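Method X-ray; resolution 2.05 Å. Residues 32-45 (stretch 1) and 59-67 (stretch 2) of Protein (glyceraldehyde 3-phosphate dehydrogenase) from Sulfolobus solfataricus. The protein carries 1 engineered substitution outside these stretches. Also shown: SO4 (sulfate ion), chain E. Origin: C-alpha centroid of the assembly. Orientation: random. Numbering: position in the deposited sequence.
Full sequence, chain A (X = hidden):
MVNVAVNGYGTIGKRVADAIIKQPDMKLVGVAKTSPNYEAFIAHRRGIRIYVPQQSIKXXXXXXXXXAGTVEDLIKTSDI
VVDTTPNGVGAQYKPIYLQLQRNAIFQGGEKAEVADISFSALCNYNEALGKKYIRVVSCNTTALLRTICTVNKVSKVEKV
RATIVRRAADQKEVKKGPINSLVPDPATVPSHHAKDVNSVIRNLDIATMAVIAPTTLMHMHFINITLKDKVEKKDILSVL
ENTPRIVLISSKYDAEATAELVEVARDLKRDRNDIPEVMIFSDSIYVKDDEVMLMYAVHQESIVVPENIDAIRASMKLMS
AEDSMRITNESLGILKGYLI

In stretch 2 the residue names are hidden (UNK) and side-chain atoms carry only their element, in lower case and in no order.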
# COMPACT_ATOMS: atom_id res chain seq x y z
N ALA A 32 -10.89 5.03 -20.82
CA ALA A 32 -10.06 5.50 -21.94
C ALA A 32 -8.62 5.75 -21.48
O ALA A 32 -8.38 6.31 -20.40
CB ALA A 32 -10.70 6.72 -22.56
N LYS A 33 -7.67 5.33 -22.31
CA LYS A 33 -6.25 5.40 -21.94
C LYS A 33 -5.35 5.49 -23.16
O LYS A 33 -5.74 4.96 -24.21
CB LYS A 33 -5.94 4.10 -21.18
CG LYS A 33 -4.48 3.88 -20.86
CD LYS A 33 -4.08 4.44 -19.52
CE LYS A 33 -2.66 4.00 -19.15
NZ LYS A 33 -2.18 4.73 -17.95
N THR A 34 -4.19 6.14 -23.09
CA THR A 34 -3.34 6.26 -24.26
C THR A 34 -2.23 5.23 -24.34
O THR A 34 -1.94 4.75 -25.45
CB THR A 34 -2.72 7.67 -24.39
OG1 THR A 34 -3.76 8.63 -24.54
CG2 THR A 34 -1.83 7.74 -25.62
N SER A 35 -1.59 4.87 -23.25
CA SER A 35 -0.49 3.93 -23.23
C SER A 35 -0.86 2.59 -22.60
O SER A 35 -1.49 2.53 -21.55
CB SER A 35 0.69 4.49 -22.39
OG SER A 35 0.80 5.88 -22.60
N PRO A 36 -0.36 1.51 -23.19
CA PRO A 36 -0.62 0.16 -22.71
C PRO A 36 0.34 -0.28 -21.63
O PRO A 36 1.02 -1.30 -21.76
CB PRO A 36 -0.44 -0.67 -23.97
CG PRO A 36 0.60 0.05 -24.75
CD PRO A 36 0.39 1.52 -24.47
N ASN A 37 0.38 0.45 -20.52
CA ASN A 37 1.25 0.12 -19.39
C ASN A 37 0.62 -0.92 -18.48
O ASN A 37 -0.45 -1.45 -18.85
CB ASN A 37 1.60 1.42 -18.66
CG ASN A 37 0.51 1.89 -17.73
OD1 ASN A 37 -0.68 1.71 -18.01
ND2 ASN A 37 0.94 2.43 -16.59
N TYR A 38 1.16 -1.18 -17.32
CA TYR A 38 0.70 -2.15 -16.36
C TYR A 38 -0.70 -1.87 -15.84
O TYR A 38 -1.41 -2.84 -15.53
CB TYR A 38 1.67 -2.39 -15.19
CG TYR A 38 1.86 -1.13 -14.36
CD1 TYR A 38 2.84 -0.20 -14.62
CD2 TYR A 38 1.04 -0.96 -13.24
CE1 TYR A 38 3.01 0.92 -13.82
CE2 TYR A 38 1.18 0.18 -12.46
CZ TYR A 38 2.16 1.11 -12.75
OH TYR A 38 2.27 2.23 -11.97
N GLU A 39 -1.11 -0.59 -15.77
CA GLU A 39 -2.45 -0.24 -15.38
C GLU A 39 -3.46 -0.70 -16.45
O GLU A 39 -4.41 -1.35 -16.04
CB GLU A 39 -2.66 1.25 -15.10
CG GLU A 39 -2.23 1.62 -13.66
CD GLU A 39 -1.76 3.07 -13.58
OE1 GLU A 39 -1.14 3.57 -14.54
OE2 GLU A 39 -2.02 3.73 -12.55
N ALA A 40 -3.20 -0.46 -17.73
CA ALA A 40 -4.05 -0.99 -18.78
C ALA A 40 -4.09 -2.52 -18.80
O ALA A 40 -5.16 -3.12 -18.99
CB ALA A 40 -3.61 -0.48 -20.16
N PHE A 41 -2.96 -3.19 -18.62
CA PHE A 41 -2.91 -4.64 -18.56
C PHE A 41 -3.88 -5.16 -17.51
O PHE A 41 -4.77 -6.00 -17.73
CB PHE A 41 -1.49 -5.09 -18.16
CG PHE A 41 -1.31 -6.59 -18.22
CD1 PHE A 41 -1.34 -7.24 -19.44
CD2 PHE A 41 -1.11 -7.34 -17.09
CE1 PHE A 41 -1.18 -8.62 -19.52
CE2 PHE A 41 -0.96 -8.71 -17.14
CZ PHE A 41 -0.99 -9.36 -18.37
N ILE A 42 -3.72 -4.63 -16.30
CA ILE A 42 -4.54 -5.02 -15.16
C ILE A 42 -6.01 -4.71 -15.34
O ILE A 42 -6.85 -5.55 -14.94
CB ILE A 42 -3.96 -4.47 -13.84
CG1 ILE A 42 -2.56 -5.03 -13.68
CG2 ILE A 42 -4.89 -4.87 -12.68
CD1 ILE A 42 -1.81 -4.63 -12.43
N ALA A 43 -6.38 -3.62 -15.99
CA ALA A 43 -7.78 -3.32 -16.25
C ALA A 43 -8.36 -4.40 -17.20
O ALA A 43 -9.46 -4.94 -16.99
CB ALA A 43 -7.89 -1.96 -16.92
N HIS A 44 -7.64 -4.62 -18.30
CA HIS A 44 -7.99 -5.59 -19.30
C HIS A 44 -8.25 -6.97 -18.68
O HIS A 44 -9.28 -7.58 -18.97
CB HIS A 44 -6.94 -5.78 -20.40
CG HIS A 44 -7.40 -6.89 -21.32
ND1 HIS A 44 -8.73 -6.97 -21.70
CD2 HIS A 44 -6.78 -7.96 -21.87
CE1 HIS A 44 -8.89 -8.02 -22.49
NE2 HIS A 44 -7.74 -8.64 -22.60
N ARG A 45 -7.34 -7.41 -17.83
CA ARG A 45 -7.46 -8.67 -17.13
C ARG A 45 -8.67 -8.72 -16.22
O ARG A 45 -9.27 -9.79 -16.07
CB ARG A 45 -6.18 -8.99 -16.35
CG ARG A 45 -5.05 -9.42 -17.30
CD ARG A 45 -3.88 -10.02 -16.54
NE ARG A 45 -4.04 -11.42 -16.20
CZ ARG A 45 -4.67 -11.89 -15.13
NH1 ARG A 45 -5.22 -11.09 -14.24
NH2 ARG A 45 -4.73 -13.21 -14.96
N UNK A 59 -0.43 1.71 -31.96
CA UNK A 59 0.68 1.51 -31.00
C UNK A 59 0.17 0.79 -29.77
O UNK A 59 0.78 -0.15 -29.27
c UNK A 59 1.36 2.82 -30.63
c UNK A 59 3.77 2.14 -30.51
c UNK A 59 5.07 2.32 -29.75
n UNK A 59 6.25 2.44 -30.66
c UNK A 59 2.58 2.67 -29.74
N UNK A 60 -1.03 1.17 -29.31
CA UNK A 60 -1.64 0.49 -28.17
C UNK A 60 -1.80 -1.00 -28.47
O UNK A 60 -1.47 -1.87 -27.66
c UNK A 60 -4.65 -0.87 -25.07
c UNK A 60 -3.49 0.71 -26.46
c UNK A 60 -3.78 1.14 -24.12
c UNK A 60 -2.98 1.12 -27.82
c UNK A 60 -4.17 -0.48 -26.30
c UNK A 60 -4.46 -0.05 -23.96
c UNK A 60 -3.30 1.52 -25.35
N UNK A 61 -2.27 -1.30 -29.69
CA UNK A 61 -2.53 -2.67 -30.08
C UNK A 61 -1.29 -3.51 -30.27
O UNK A 61 -1.35 -4.75 -30.09
c UNK A 61 -3.45 -2.70 -31.31
o UNK A 61 -5.43 -2.47 -33.26
o UNK A 61 -7.05 -2.75 -31.79
c UNK A 61 -4.87 -2.25 -30.97
c UNK A 61 -5.86 -2.51 -32.09
N UNK A 62 -0.10 -2.90 -30.37
CA UNK A 62 1.14 -3.67 -30.39
C UNK A 62 1.29 -4.48 -29.11
O UNK A 62 2.06 -5.44 -29.06
c UNK A 62 2.53 -2.13 -31.94
c UNK A 62 3.68 -1.15 -32.06
o UNK A 62 3.68 -0.34 -33.02
c UNK A 62 2.36 -2.77 -30.58
o UNK A 62 4.61 -1.17 -31.22
N UNK A 63 0.65 -4.07 -28.01
CA UNK A 63 0.75 -4.73 -26.73
C UNK A 63 -0.04 -6.03 -26.63
O UNK A 63 0.12 -6.82 -25.70
o UNK A 63 -1.13 -3.46 -25.84
c UNK A 63 0.25 -3.77 -25.62
N UNK A 64 -1.02 -6.20 -27.52
CA UNK A 64 -1.86 -7.39 -27.45
C UNK A 64 -3.08 -7.13 -26.59
O UNK A 64 -3.91 -8.03 -26.41
N UNK A 65 -3.20 -5.91 -26.04
CA UNK A 65 -4.42 -5.63 -25.24
C UNK A 65 -5.46 -5.15 -26.23
O UNK A 65 -5.19 -4.23 -27.01
c UNK A 65 -4.13 -4.57 -24.17
c UNK A 65 -5.38 -4.25 -23.36
c UNK A 65 -3.02 -5.06 -23.23
c UNK A 65 -2.51 -3.98 -22.28
N UNK A 66 -6.62 -5.78 -26.28
CA UNK A 66 -7.65 -5.38 -27.21
C UNK A 66 -8.20 -4.00 -26.87
O UNK A 66 -8.33 -3.69 -25.69
c UNK A 66 -7.02 -6.90 -25.41
c UNK A 66 -8.73 -6.45 -27.05
c UNK A 66 -8.50 -7.03 -25.69
N UNK A 67 -8.62 -3.25 -27.86
CA UNK A 67 -9.21 -1.95 -27.84
C UNK A 67 -10.67 -1.98 -28.29
O UNK A 67 -10.96 -2.23 -29.47
c UNK A 67 -8.44 -1.03 -28.81
c UNK A 67 -9.12 0.34 -28.92
c UNK A 67 -7.00 -0.86 -28.41
S SO4 E . -1.24 7.53 -20.56
O1 SO4 E . -2.14 6.39 -20.91
O2 SO4 E . -0.32 7.11 -19.45
O3 SO4 E . -2.06 8.69 -20.09
O4 SO4 E . -0.44 7.95 -21.74

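Position 59 carries four carbons in a row ending in a nitrogen, with no branch. The chain leads away from stretch 1 and makes no contact with it. This is the pattern of lysine, K59; its CG comes no nearer than 5.8 Å to CD of P36.

Position 60 has one carbon followed by a ring of six carbons with no hydroxyl. CB of P36 stands 3.9 Å from the ring centroid, 14° off the normal, so it lies over a face, while O of T34 meets the edge. The missing hydroxyl separates phenylalanine from tyrosine. The residue is F60; its CD2 is 3.5 Å from O of T34, and its CZ is 3.9 Å from CB of A40.

Position 61 shows three carbons, the third bearing two oxygens. CA-to-CB points away from stretch 1, and there is no contact. The carboxylate two carbons beyond CB identifies E61.

Position 62 repeats that atom count and connectivity, again without contact. From the coordinates, both terminal oxygens sit about 1.3 Å from one carbon; element labels exclude an amide nitrogen, hence E62.

Position 63 has one carbon and one oxygen. The oxygen lies 3.4 Å from CB of P36. There is no second branch that would make it threonine. In S63, OG donates to O of F60 at a very short 2.4 Å and accepts from N of position 65 at 3.2 Å, so the hydroxyl ties the turn together on its own side of the contact.

Position 64 has no side-chain atoms, and phi/psi is 91/0. A CB would be jammed against the preceding carbonyl O, so the backbone itself calls for glycine. G64 closes the type I turn that begins at E61, its N donating to O of E61 at 3.0 Å.

Position 65 has four carbons, forked at the first, with one arm two carbons long. The end of the longer arm lies 3.8 Å from N of F41, and the short arm's carbon lies 3.7 Å from CB of H44. The fork at the first carbon means isoleucine, not leucine: I65, with CD1 and CG2 as those two atoms.

Position 66 has three carbons closing a ring onto the backbone N. The ring carbon bonded to that N lies 3.6 Å from the H44 ring centroid, 21° off the normal, over one face. The closed ring defines P66, and the carbon is its CD.

Position 67 has one carbon carrying two others and is out of reach of stretch 1. The beta branch makes it V67.

The contact buries 435 Å², both sides summed, and contains no hydrogen bond between the stretches. It works by packing: F60 fits against P36 and A40, I65 against the helix at A40, F41 and H44, and P66 over the H44 ring.

Stretch 2, residues 59-67: KFEESGIPV
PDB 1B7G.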